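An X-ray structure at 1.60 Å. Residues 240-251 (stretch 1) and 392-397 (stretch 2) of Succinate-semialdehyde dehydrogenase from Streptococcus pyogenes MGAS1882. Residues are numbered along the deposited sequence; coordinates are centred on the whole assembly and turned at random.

Stretch 1, residues 240-251: DDADWDQLEKVL
Stretch 2, residues 392-397: IFSSNQ

A recurrent way to join distant segments of a chain is to divide the contact into a polar clasp and an aromatic plug, and residues 240-251 and 392-397 of this succinate-semialdehyde dehydrogenase do so over 418 Å² of buried surface. The first stretch is a loop that enters a helix at Trp 244; the second ends a strand at Phe 393 and turns into loop. They come closest in backbone register at Ala 242 and Ser 394, whose CA atoms lie 4.1 Å apart.

The clasp centres on Asp 241 (phi/psi -118/24). Its carbonyl O accepts twice from Ser 395, from N at 3.0 Å and from OG at 2.6 Å; chi1 of 63° (p) lets this serine present hydroxyl and amide to one acceptor. The carboxylate works separately: with chi1 at 54° (p) and chi2 at 9°, Asp 241 OD1 accepts from Ser 394 OG at 2.6 Å. Ser 394, extended at -160/136 with chi1 t, points its CA-to-CB bond away overall, though CB still touches the other stretch; while OG donates to Asp 241 OD1, the same Ser 394 OG accepts from Asn 396 N at 3.2 Å, tying the turn to the clasp.

The plug is Phe 393. Its chi1 of -128° lies between wells, with chi2 at -86°, and the ring reaches the first turns of the helix. Leu 247, t/p, sets CD1 over one face, 3.9 Å from the ring centroid and 7° off the normal, a CH-pi contact. Ala 242 CB sits at the edge, 4.1 Å from Phe 393 CD1, while Val 250 (chi1 m) brings CG2 to 3.7 Å from Phe 393 CE2.

Asp 243, chi1 t, caps the helix: its OD1 accepts from Gln 246 N at 3.0 Å and, weakly, from Asp 245 N at 3.0 Å. The carbonyl O of Asp 243 accepts from Leu 247 N at 2.9 Å, the first backbone bond of the helix, and lies 3.4 Å from Phe 393 CE1.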

# COMPACT_ATOMS: atom_id res chain seq x y z
N ASP A 240 -15.37 19.39 27.64
CA ASP A 240 -15.96 20.17 28.73
C ASP A 240 -15.77 21.68 28.58
O ASP A 240 -16.40 22.47 29.30
CB ASP A 240 -15.44 19.68 30.09
CG ASP A 240 -13.92 19.78 30.23
OD1 ASP A 240 -13.24 20.30 29.33
OD2 ASP A 240 -13.39 19.33 31.27
N ASP A 241 -14.92 22.09 27.64
CA ASP A 241 -14.67 23.51 27.39
C ASP A 241 -15.07 23.94 25.98
O ASP A 241 -14.55 24.92 25.45
CB ASP A 241 -13.20 23.87 27.67
CG ASP A 241 -12.23 23.00 26.89
OD1 ASP A 241 -12.69 22.24 26.01
OD2 ASP A 241 -11.01 23.07 27.16
N ALA A 242 -15.99 23.19 25.37
CA ALA A 242 -16.49 23.53 24.04
C ALA A 242 -17.15 24.90 24.02
O ALA A 242 -17.80 25.30 24.99
CB ALA A 242 -17.47 22.47 23.56
N ASP A 243 -16.99 25.61 22.90
CA ASP A 243 -17.73 26.84 22.66
C ASP A 243 -19.06 26.47 22.01
O ASP A 243 -19.10 26.06 20.85
CB ASP A 243 -16.91 27.76 21.73
CG ASP A 243 -17.58 29.11 21.49
OD1 ASP A 243 -18.82 29.17 21.33
OD2 ASP A 243 -16.85 30.13 21.46
N TRP A 244 -20.15 26.62 22.77
CA TRP A 244 -21.46 26.15 22.32
C TRP A 244 -22.11 27.03 21.25
O TRP A 244 -22.98 26.57 20.51
CB TRP A 244 -22.38 25.95 23.53
CG TRP A 244 -22.06 24.68 24.23
CD1 TRP A 244 -20.96 24.41 25.00
CD2 TRP A 244 -22.82 23.46 24.19
NE1 TRP A 244 -21.00 23.11 25.44
CE2 TRP A 244 -22.13 22.51 24.96
CE3 TRP A 244 -24.02 23.09 23.57
CZ2 TRP A 244 -22.60 21.21 25.14
CZ3 TRP A 244 -24.49 21.81 23.75
CH2 TRP A 244 -23.79 20.88 24.53
N ASP A 245 -21.68 28.28 21.17
CA ASP A 245 -22.15 29.17 20.11
C ASP A 245 -21.57 28.72 18.78
O ASP A 245 -22.27 28.60 17.77
CB ASP A 245 -21.72 30.61 20.39
CG ASP A 245 -22.54 31.27 21.48
OD1 ASP A 245 -23.78 31.19 21.42
OD2 ASP A 245 -21.94 31.87 22.40
N GLN A 246 -20.27 28.47 18.79
CA GLN A 246 -19.58 27.98 17.60
C GLN A 246 -20.04 26.57 17.25
O GLN A 246 -20.13 26.22 16.08
CB GLN A 246 -18.07 28.03 17.81
CG GLN A 246 -17.55 29.46 17.86
CD GLN A 246 -18.04 30.27 16.67
OE1 GLN A 246 -18.75 31.27 16.82
NE2 GLN A 246 -17.66 29.85 15.46
N LEU A 247 -20.35 25.78 18.27
CA LEU A 247 -20.88 24.44 18.06
C LEU A 247 -22.16 24.47 17.22
O LEU A 247 -22.28 23.76 16.22
CB LEU A 247 -21.16 23.78 19.41
CG LEU A 247 -21.78 22.39 19.37
CD1 LEU A 247 -20.87 21.43 18.63
CD2 LEU A 247 -22.05 21.90 20.79
N GLU A 248 -23.11 25.30 17.63
CA GLU A 248 -24.40 25.35 16.93
C GLU A 248 -24.23 25.65 15.44
O GLU A 248 -24.93 25.11 14.60
CB GLU A 248 -25.32 26.38 17.58
CG GLU A 248 -26.66 26.55 16.87
CD GLU A 248 -27.66 27.34 17.68
OE1 GLU A 248 -27.33 27.76 18.80
OE2 GLU A 248 -28.80 27.54 17.19
N LYS A 249 -23.26 26.51 15.13
CA LYS A 249 -23.08 26.98 13.77
C LYS A 249 -22.58 25.91 12.80
O LYS A 249 -22.73 26.05 11.59
CB LYS A 249 -22.17 28.20 13.76
CG LYS A 249 -22.81 29.38 14.49
CD LYS A 249 -21.93 30.60 14.56
CE LYS A 249 -22.74 31.78 15.09
NZ LYS A 249 -21.95 33.04 15.17
N VAL A 250 -21.98 24.84 13.32
CA VAL A 250 -21.44 23.80 12.44
C VAL A 250 -22.28 22.53 12.38
O VAL A 250 -22.03 21.66 11.55
CB VAL A 250 -19.98 23.43 12.79
CG1 VAL A 250 -19.13 24.68 12.99
CG2 VAL A 250 -19.93 22.53 14.03
N LEU A 251 -23.29 22.42 13.25
CA LEU A 251 -24.00 21.15 13.39
C LEU A 251 -24.76 20.69 12.14
O LEU A 251 -24.70 19.50 11.80
CB LEU A 251 -24.92 21.14 14.62
CG LEU A 251 -24.28 21.04 16.00
CD1 LEU A 251 -25.37 21.08 17.06
CD2 LEU A 251 -23.43 19.78 16.17
N ILE A 392 -12.94 17.27 17.22
CA ILE A 392 -12.79 17.60 18.64
C ILE A 392 -13.24 19.04 18.83
O ILE A 392 -12.70 19.95 18.19
CB ILE A 392 -11.34 17.46 19.13
CG1 ILE A 392 -10.75 16.08 18.81
CG2 ILE A 392 -11.27 17.76 20.63
CD1 ILE A 392 -11.51 14.92 19.40
N PHE A 393 -14.24 19.23 19.69
CA PHE A 393 -14.76 20.57 19.98
C PHE A 393 -14.29 21.03 21.35
O PHE A 393 -14.69 20.48 22.38
CB PHE A 393 -16.29 20.61 19.87
CG PHE A 393 -16.78 21.70 18.99
CD1 PHE A 393 -16.97 22.98 19.50
CD2 PHE A 393 -17.00 21.48 17.64
CE1 PHE A 393 -17.41 24.00 18.69
CE2 PHE A 393 -17.43 22.50 16.82
CZ PHE A 393 -17.63 23.76 17.35
N SER A 394 -13.43 22.04 21.34
CA SER A 394 -12.80 22.56 22.55
C SER A 394 -12.29 23.97 22.33
O SER A 394 -11.67 24.26 21.30
CB SER A 394 -11.64 21.66 22.97
OG SER A 394 -10.91 22.24 24.05
N SER A 395 -12.52 24.86 23.29
CA SER A 395 -12.05 26.24 23.16
C SER A 395 -10.59 26.40 23.54
O SER A 395 -10.02 27.49 23.42
CB SER A 395 -12.91 27.19 24.00
OG SER A 395 -12.81 26.87 25.37
N ASN A 396 -9.96 25.32 24.01
CA ASN A 396 -8.54 25.37 24.31
C ASN A 396 -7.78 24.58 23.25
O ASN A 396 -7.98 23.37 23.12
CB ASN A 396 -8.25 24.82 25.71
CG ASN A 396 -6.78 24.94 26.09
OD1 ASN A 396 -5.94 24.16 25.64
ND2 ASN A 396 -6.47 25.93 26.91
N GLN A 397 -6.93 25.26 22.48
CA GLN A 397 -6.30 24.62 21.33
C GLN A 397 -5.38 23.46 21.69
O GLN A 397 -5.42 22.41 21.04
CB GLN A 397 -5.57 25.64 20.46
CG GLN A 397 -5.01 25.06 19.17
CD GLN A 397 -4.68 26.13 18.16
OE1 GLN A 397 -5.57 26.66 17.49
NE2 GLN A 397 -3.40 26.47 18.06